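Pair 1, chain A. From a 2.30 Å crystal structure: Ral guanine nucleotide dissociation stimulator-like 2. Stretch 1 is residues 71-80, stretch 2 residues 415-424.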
# COMPACT_ATOMS: atom_id res chain seq x y z
N ALA A 71 -25.77 -0.89 8.44
CA ALA A 71 -26.05 -2.30 8.15
C ALA A 71 -24.95 -3.00 7.34
O ALA A 71 -24.93 -4.23 7.25
CB ALA A 71 -27.40 -2.43 7.44
N ASP A 72 -24.05 -2.21 6.76
CA ASP A 72 -22.98 -2.73 5.90
C ASP A 72 -21.80 -1.75 5.97
O ASP A 72 -21.53 -1.02 5.02
CB ASP A 72 -23.50 -2.88 4.46
CG ASP A 72 -22.54 -3.65 3.55
OD1 ASP A 72 -21.45 -4.08 3.99
OD2 ASP A 72 -22.89 -3.81 2.36
N MET A 73 -21.12 -1.73 7.12
CA MET A 73 -20.12 -0.69 7.38
C MET A 73 -18.85 -0.73 6.52
O MET A 73 -18.22 0.30 6.32
CB MET A 73 -19.79 -0.55 8.88
CG MET A 73 -20.14 -1.73 9.76
SD MET A 73 -19.98 -1.36 11.52
CE MET A 73 -21.65 -0.91 11.97
N MET A 74 -18.50 -1.91 6.00
CA MET A 74 -17.33 -2.01 5.13
C MET A 74 -17.60 -1.53 3.70
O MET A 74 -16.67 -1.16 2.99
CB MET A 74 -16.75 -3.44 5.12
CG MET A 74 -15.36 -3.52 4.47
SD MET A 74 -14.65 -5.17 4.32
CE MET A 74 -14.29 -5.54 6.04
N PHE A 75 -18.87 -1.53 3.30
CA PHE A 75 -19.22 -1.30 1.89
C PHE A 75 -18.70 0.00 1.30
O PHE A 75 -18.02 -0.01 0.27
CB PHE A 75 -20.73 -1.39 1.67
CG PHE A 75 -21.13 -1.21 0.23
CD1 PHE A 75 -21.06 -2.27 -0.66
CD2 PHE A 75 -21.54 0.03 -0.24
CE1 PHE A 75 -21.40 -2.10 -2.00
CE2 PHE A 75 -21.89 0.21 -1.57
CZ PHE A 75 -21.82 -0.86 -2.45
N THR A 76 -19.02 1.12 1.94
CA THR A 76 -18.67 2.45 1.45
C THR A 76 -17.15 2.65 1.30
O THR A 76 -16.70 3.02 0.21
CB THR A 76 -19.31 3.57 2.33
OG1 THR A 76 -20.72 3.35 2.40
CG2 THR A 76 -19.03 4.95 1.75
N PRO A 77 -16.36 2.41 2.36
CA PRO A 77 -14.92 2.60 2.20
C PRO A 77 -14.27 1.60 1.24
O PRO A 77 -13.35 1.97 0.51
CB PRO A 77 -14.37 2.42 3.62
CG PRO A 77 -15.40 1.61 4.33
CD PRO A 77 -16.71 2.06 3.75
N ALA A 78 -14.77 0.37 1.22
CA ALA A 78 -14.27 -0.66 0.31
C ALA A 78 -14.52 -0.31 -1.15
O ALA A 78 -13.62 -0.44 -1.98
CB ALA A 78 -14.88 -2.03 0.64
N LEU A 79 -15.74 0.14 -1.47
CA LEU A 79 -16.09 0.52 -2.84
C LEU A 79 -15.24 1.71 -3.29
O LEU A 79 -14.67 1.69 -4.37
CB LEU A 79 -17.58 0.86 -2.97
CG LEU A 79 -18.36 0.57 -4.27
CD1 LEU A 79 -19.65 1.37 -4.30
CD2 LEU A 79 -17.58 0.81 -5.56
N LEU A 80 -15.17 2.74 -2.44
CA LEU A 80 -14.42 3.95 -2.74
C LEU A 80 -12.93 3.69 -2.93
O LEU A 80 -12.28 4.34 -3.74
CB LEU A 80 -14.64 5.03 -1.67
CG LEU A 80 -16.03 5.66 -1.54
CD1 LEU A 80 -16.06 6.67 -0.40
CD2 LEU A 80 -16.49 6.31 -2.85
N ASN A 415 -18.46 -9.21 -8.27
CA ASN A 415 -18.22 -9.99 -7.05
C ASN A 415 -17.60 -9.10 -5.97
O ASN A 415 -16.38 -8.97 -5.90
CB ASN A 415 -17.34 -11.20 -7.36
CG ASN A 415 -16.96 -11.99 -6.11
OD1 ASN A 415 -17.68 -12.00 -5.11
ND2 ASN A 415 -15.81 -12.67 -6.16
N PHE A 416 -18.45 -8.50 -5.14
CA PHE A 416 -17.98 -7.53 -4.15
C PHE A 416 -17.20 -8.15 -3.00
O PHE A 416 -16.40 -7.48 -2.36
CB PHE A 416 -19.12 -6.64 -3.64
CG PHE A 416 -18.66 -5.32 -3.10
CD1 PHE A 416 -18.40 -4.25 -3.96
CD2 PHE A 416 -18.46 -5.14 -1.73
CE1 PHE A 416 -17.96 -3.03 -3.46
CE2 PHE A 416 -18.02 -3.92 -1.23
CZ PHE A 416 -17.77 -2.86 -2.09
N ASP A 417 -17.44 -9.44 -2.74
CA ASP A 417 -16.66 -10.20 -1.76
C ASP A 417 -15.16 -10.02 -2.00
O ASP A 417 -14.40 -9.80 -1.05
CB ASP A 417 -17.02 -11.69 -1.80
CG ASP A 417 -18.36 -11.99 -1.15
OD1 ASP A 417 -18.99 -11.07 -0.60
OD2 ASP A 417 -18.77 -13.17 -1.19
N LYS A 418 -14.75 -10.10 -3.26
CA LYS A 418 -13.37 -9.87 -3.67
C LYS A 418 -12.87 -8.51 -3.18
O LYS A 418 -11.75 -8.40 -2.68
CB LYS A 418 -13.24 -9.98 -5.20
CG LYS A 418 -11.83 -9.72 -5.73
CD LYS A 418 -11.70 -10.06 -7.20
CE LYS A 418 -10.26 -9.90 -7.66
NZ LYS A 418 -10.01 -10.52 -8.99
N ARG A 419 -13.71 -7.49 -3.33
CA ARG A 419 -13.35 -6.11 -2.98
C ARG A 419 -13.23 -5.89 -1.48
O ARG A 419 -12.44 -5.06 -1.03
CB ARG A 419 -14.34 -5.12 -3.60
CG ARG A 419 -14.55 -5.27 -5.11
CD ARG A 419 -13.23 -5.23 -5.87
NE ARG A 419 -13.36 -5.76 -7.23
CZ ARG A 419 -12.34 -6.05 -8.03
NH1 ARG A 419 -11.09 -5.87 -7.62
NH2 ARG A 419 -12.56 -6.52 -9.25
N ARG A 420 -14.02 -6.64 -0.70
CA ARG A 420 -13.94 -6.60 0.76
C ARG A 420 -12.62 -7.18 1.24
O ARG A 420 -11.98 -6.62 2.15
CB ARG A 420 -15.10 -7.38 1.39
CG ARG A 420 -16.43 -6.67 1.31
CD ARG A 420 -17.53 -7.47 2.00
NE ARG A 420 -18.84 -7.00 1.56
CZ ARG A 420 -19.54 -6.04 2.16
NH1 ARG A 420 -19.07 -5.45 3.26
NH2 ARG A 420 -20.71 -5.68 1.66
N LYS A 421 -12.22 -8.30 0.64
CA LYS A 421 -10.97 -8.97 0.96
C LYS A 421 -9.78 -8.11 0.56
O LYS A 421 -8.74 -8.11 1.22
CB LYS A 421 -10.90 -10.33 0.26
CG LYS A 421 -11.97 -11.32 0.69
CD LYS A 421 -11.83 -12.64 -0.06
CE LYS A 421 -13.05 -13.53 0.18
NZ LYS A 421 -12.83 -14.90 -0.36
N GLU A 422 -9.94 -7.36 -0.53
CA GLU A 422 -8.94 -6.39 -0.96
C GLU A 422 -8.83 -5.23 0.02
O GLU A 422 -7.73 -4.85 0.42
CB GLU A 422 -9.24 -5.89 -2.38
CG GLU A 422 -8.82 -6.89 -3.46
CD GLU A 422 -9.20 -6.46 -4.86
OE1 GLU A 422 -10.16 -5.69 -5.02
OE2 GLU A 422 -8.53 -6.92 -5.81
N PHE A 423 -9.98 -4.68 0.43
CA PHE A 423 -10.01 -3.60 1.41
C PHE A 423 -9.37 -4.00 2.75
O PHE A 423 -8.67 -3.20 3.36
CB PHE A 423 -11.43 -3.06 1.63
CG PHE A 423 -11.52 -1.95 2.64
CD1 PHE A 423 -11.06 -0.67 2.33
CD2 PHE A 423 -12.05 -2.18 3.91
CE1 PHE A 423 -11.13 0.36 3.27
CE2 PHE A 423 -12.13 -1.16 4.85
CZ PHE A 423 -11.67 0.11 4.54
N ALA A 424 -9.61 -5.23 3.18
CA ALA A 424 -9.00 -5.76 4.40
C ALA A 424 -7.48 -5.56 4.39
O ALA A 424 -6.91 -5.07 5.36
CB ALA A 424 -9.35 -7.25 4.58

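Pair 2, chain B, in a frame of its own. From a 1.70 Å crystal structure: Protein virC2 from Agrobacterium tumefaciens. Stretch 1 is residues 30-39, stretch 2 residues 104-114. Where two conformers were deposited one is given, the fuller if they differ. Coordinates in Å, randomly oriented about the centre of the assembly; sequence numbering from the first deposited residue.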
# COMPACT_ATOMS: atom_id res chain seq x y z
N SER B 30 -10.09 7.51 -3.53
CA SER B 30 -10.14 7.01 -2.16
C SER B 30 -8.85 6.28 -1.80
O SER B 30 -8.29 6.50 -0.72
CB SER B 30 -11.37 6.11 -1.97
OG SER B 30 -12.58 6.84 -2.18
N LEU B 31 -8.39 5.40 -2.69
CA LEU B 31 -7.17 4.63 -2.40
C LEU B 31 -5.94 5.54 -2.36
O LEU B 31 -5.05 5.32 -1.54
CB LEU B 31 -6.99 3.46 -3.38
CG LEU B 31 -6.06 2.35 -2.85
CD1 LEU B 31 -6.61 1.74 -1.55
CD2 LEU B 31 -5.83 1.28 -3.89
N GLN B 32 -5.92 6.55 -3.22
CA GLN B 32 -4.81 7.50 -3.27
C GLN B 32 -4.72 8.30 -1.97
O GLN B 32 -3.61 8.54 -1.47
CB GLN B 32 -4.95 8.42 -4.48
CG GLN B 32 -4.40 7.81 -5.76
CD GLN B 32 -4.95 8.46 -7.02
OE1 GLN B 32 -5.75 9.40 -6.96
NE2 GLN B 32 -4.52 7.96 -8.17
N MET B 33 -5.87 8.69 -1.43
CA MET B 33 -5.96 9.40 -0.14
C MET B 33 -5.35 8.54 0.98
O MET B 33 -4.53 9.02 1.77
CB MET B 33 -7.41 9.76 0.21
CG MET B 33 -7.96 10.88 -0.68
SD MET B 33 -9.73 11.06 -0.48
CE MET B 33 -9.79 11.70 1.20
N ILE B 34 -5.77 7.28 1.02
CA ILE B 34 -5.25 6.35 2.02
C ILE B 34 -3.75 6.11 1.84
O ILE B 34 -3.01 6.17 2.81
CB ILE B 34 -6.00 5.01 2.03
CG1 ILE B 34 -7.47 5.24 2.41
CG2 ILE B 34 -5.34 4.07 3.05
CD1 ILE B 34 -8.37 4.00 2.23
N LEU B 35 -3.33 5.87 0.59
CA LEU B 35 -1.93 5.56 0.31
C LEU B 35 -0.98 6.68 0.75
O LEU B 35 0.14 6.41 1.21
CB LEU B 35 -1.74 5.24 -1.18
CG LEU B 35 -0.42 4.59 -1.61
CD1 LEU B 35 -0.08 3.39 -0.74
CD2 LEU B 35 -0.46 4.19 -3.08
N ARG B 36 -1.43 7.93 0.61
CA ARG B 36 -0.62 9.09 1.01
C ARG B 36 -0.24 8.97 2.49
O ARG B 36 0.94 9.16 2.87
CB ARG B 36 -1.39 10.38 0.73
CG ARG B 36 -0.63 11.65 1.07
CD ARG B 36 -1.40 12.91 0.66
NE ARG B 36 -1.44 13.08 -0.79
CZ ARG B 36 -2.56 13.10 -1.51
NH1 ARG B 36 -3.74 12.97 -0.91
NH2 ARG B 36 -2.49 13.26 -2.82
N ARG B 37 -1.23 8.66 3.32
CA ARG B 37 -1.03 8.51 4.75
C ARG B 37 -0.26 7.22 5.04
O ARG B 37 0.69 7.24 5.83
CB ARG B 37 -2.38 8.48 5.48
CG ARG B 37 -2.28 8.22 6.97
CD ARG B 37 -1.61 9.35 7.70
NE ARG B 37 -1.56 9.10 9.14
CZ ARG B 37 -1.45 10.05 10.08
NH1 ARG B 37 -1.36 11.33 9.75
NH2 ARG B 37 -1.42 9.70 11.36
N ALA B 38 -0.67 6.13 4.41
CA ALA B 38 -0.02 4.82 4.58
C ALA B 38 1.48 4.87 4.24
O ALA B 38 2.30 4.33 4.96
CB ALA B 38 -0.74 3.76 3.78
N LEU B 39 1.82 5.55 3.15
CA LEU B 39 3.24 5.63 2.75
C LEU B 39 4.03 6.52 3.69
O LEU B 39 5.23 6.30 3.91
CB LEU B 39 3.40 6.09 1.29
CG LEU B 39 2.87 5.11 0.24
CD1 LEU B 39 2.56 5.84 -1.07
CD2 LEU B 39 3.84 3.94 -0.00
N LEU B 104 5.70 -2.52 -2.58
CA LEU B 104 5.86 -1.47 -1.58
C LEU B 104 4.51 -0.85 -1.22
O LEU B 104 4.16 -0.76 -0.04
CB LEU B 104 6.84 -0.39 -2.07
CG LEU B 104 7.13 0.76 -1.10
CD1 LEU B 104 7.67 0.23 0.23
CD2 LEU B 104 8.07 1.79 -1.69
N ALA B 105 3.74 -0.45 -2.24
CA ALA B 105 2.42 0.15 -1.99
C ALA B 105 1.49 -0.83 -1.28
O ALA B 105 0.79 -0.46 -0.33
CB ALA B 105 1.79 0.64 -3.28
N THR B 106 1.49 -2.07 -1.75
CA THR B 106 0.61 -3.09 -1.19
C THR B 106 0.92 -3.35 0.29
O THR B 106 0.00 -3.45 1.11
CB THR B 106 0.62 -4.38 -2.05
OG1 THR B 106 0.10 -4.06 -3.35
CG2 THR B 106 -0.22 -5.47 -1.41
N ALA B 107 2.21 -3.43 0.63
CA ALA B 107 2.62 -3.60 2.03
C ALA B 107 2.23 -2.41 2.89
O ALA B 107 1.77 -2.58 4.01
CB ALA B 107 4.14 -3.84 2.12
N ALA B 108 2.42 -1.20 2.37
CA ALA B 108 2.08 0.02 3.09
C ALA B 108 0.58 0.03 3.43
O ALA B 108 0.17 0.33 4.56
CB ALA B 108 2.47 1.23 2.27
N LEU B 109 -0.23 -0.35 2.46
CA LEU B 109 -1.68 -0.41 2.67
C LEU B 109 -2.07 -1.55 3.60
O LEU B 109 -2.93 -1.38 4.46
CB LEU B 109 -2.40 -0.54 1.33
CG LEU B 109 -2.40 0.73 0.47
CD1 LEU B 109 -2.83 0.35 -0.96
CD2 LEU B 109 -3.32 1.81 1.05
N ALA B 110 -1.45 -2.72 3.43
CA ALA B 110 -1.71 -3.85 4.29
C ALA B 110 -1.49 -3.47 5.76
O ALA B 110 -2.27 -3.87 6.61
CB ALA B 110 -0.83 -5.03 3.89
N CYS B 111 -0.44 -2.69 6.00
CA CYS B 111 -0.10 -2.18 7.33
C CYS B 111 -1.15 -1.20 7.88
O CYS B 111 -1.54 -1.27 9.05
CB CYS B 111 1.28 -1.50 7.26
SG CYS B 111 1.97 -1.03 8.84
N PHE B 112 -1.62 -0.30 7.02
CA PHE B 112 -2.65 0.68 7.36
C PHE B 112 -3.95 -0.06 7.73
O PHE B 112 -4.59 0.24 8.75
CB PHE B 112 -2.89 1.61 6.15
CG PHE B 112 -3.89 2.69 6.41
CD1 PHE B 112 -3.47 3.97 6.79
CD2 PHE B 112 -5.25 2.44 6.28
CE1 PHE B 112 -4.41 4.98 7.05
CE2 PHE B 112 -6.19 3.44 6.54
CZ PHE B 112 -5.77 4.71 6.91
N PHE B 113 -4.33 -1.03 6.89
CA PHE B 113 -5.56 -1.78 7.12
C PHE B 113 -5.49 -2.64 8.40
O PHE B 113 -6.47 -2.74 9.11
CB PHE B 113 -5.93 -2.66 5.93
CG PHE B 113 -6.13 -1.90 4.63
CD1 PHE B 113 -6.71 -0.61 4.60
CD2 PHE B 113 -5.78 -2.50 3.42
CE1 PHE B 113 -6.89 0.07 3.38
CE2 PHE B 113 -5.97 -1.84 2.21
CZ PHE B 113 -6.52 -0.55 2.19
N ALA B 114 -4.32 -3.25 8.66
CA ALA B 114 -4.16 -4.05 9.89
C ALA B 114 -4.24 -3.17 11.13
O ALA B 114 -4.79 -3.58 12.17
CB ALA B 114 -2.84 -4.83 9.86
O HOH W 1 1.43 1.95 6.61

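Pair 1 and pair 2 place two helices almost at right angles. The axes cross at 88° with a closest approach of 9.0 Å in pair 1, and at 89° and 8.7 Å in pair 2; N, CA and C atoms of 14 central residues superpose with an RMSD of 0.8 Å. The buried surfaces, 510 and 513 Å², are nearly equal.

The best-matched contact position is an alanine in both. Ala A78 and Ala B38 coincide to 0.2 Å at CA, and their side-chain centres fall 0.4 Å apart, the closest of the matched positions. Each contributes only a methyl group where the backbones come near: CA of Ala A78 lies 5.3 Å from CA of Phe A423, and CA of Ala B38 lies 5.4 Å from CA of Ala B108. Ala A78 CB rests 3.7 Å from Phe A423 CB, and Ala B38 CB 3.9 Å from Phe B112 CB, the matched phenylalanine. Both phenylalanines adopt chi1 t. What covers the ring differs. In pair 2, Ile B34 CG2 sits 3.7 Å from the centroid of the Phe B112 ring and 14° off its normal, a CH-pi contact over the face. In pair 1 the matched Met A74 approaches obliquely, with its CG 3.6 Å from Phe A423 CD2, while backbone N of Ala A78 lies over a face.

A clear chemical contrast appears at Arg A420 and Leu B109, whose CA atoms fall 0.2 Å apart. Both CA-to-CB bonds point sideways, and both side chains bring their ends nearer the partner. Leu B109 does so as a knob among Leu B31, Ile B34, Leu B35 and Ala B38, with its CD2 3.6 Å from Ile B34 CG2. Arg A420 instead reaches Asp A72 in a salt bridge: its NH1 donates to Asp A72 OD1 at 2.8 Å, and its NH2 donates to Asp A72 OD1 at 2.9 Å and to Asp A72 OD2 at 3.0 Å. The position matching Asp A72 is Gln B32, whose CA-to-CB bond points away and which makes no contact with the other stretch; pair 2 has no direct hydrogen bond between its stretches.

A second exchange trades two aromatic rings for smaller side chains. Phe A75 and Phe A416 match Leu B35 and Ala B105. The two rings of pair 1 meet obliquely, centroids 4.7 Å apart and planes at 32°, with Phe A75 CD1 3.5 Å from Phe A416 CE2. In pair 2, Leu B35 CD1 reaches Ala B105 CB at 4.2 Å and also packs 3.7 Å from Leu B109 CG. In pair 2 a water bridges the backbones, donating to Ala B38 O at 3.0 Å and to Ala B108 O at 2.9 Å.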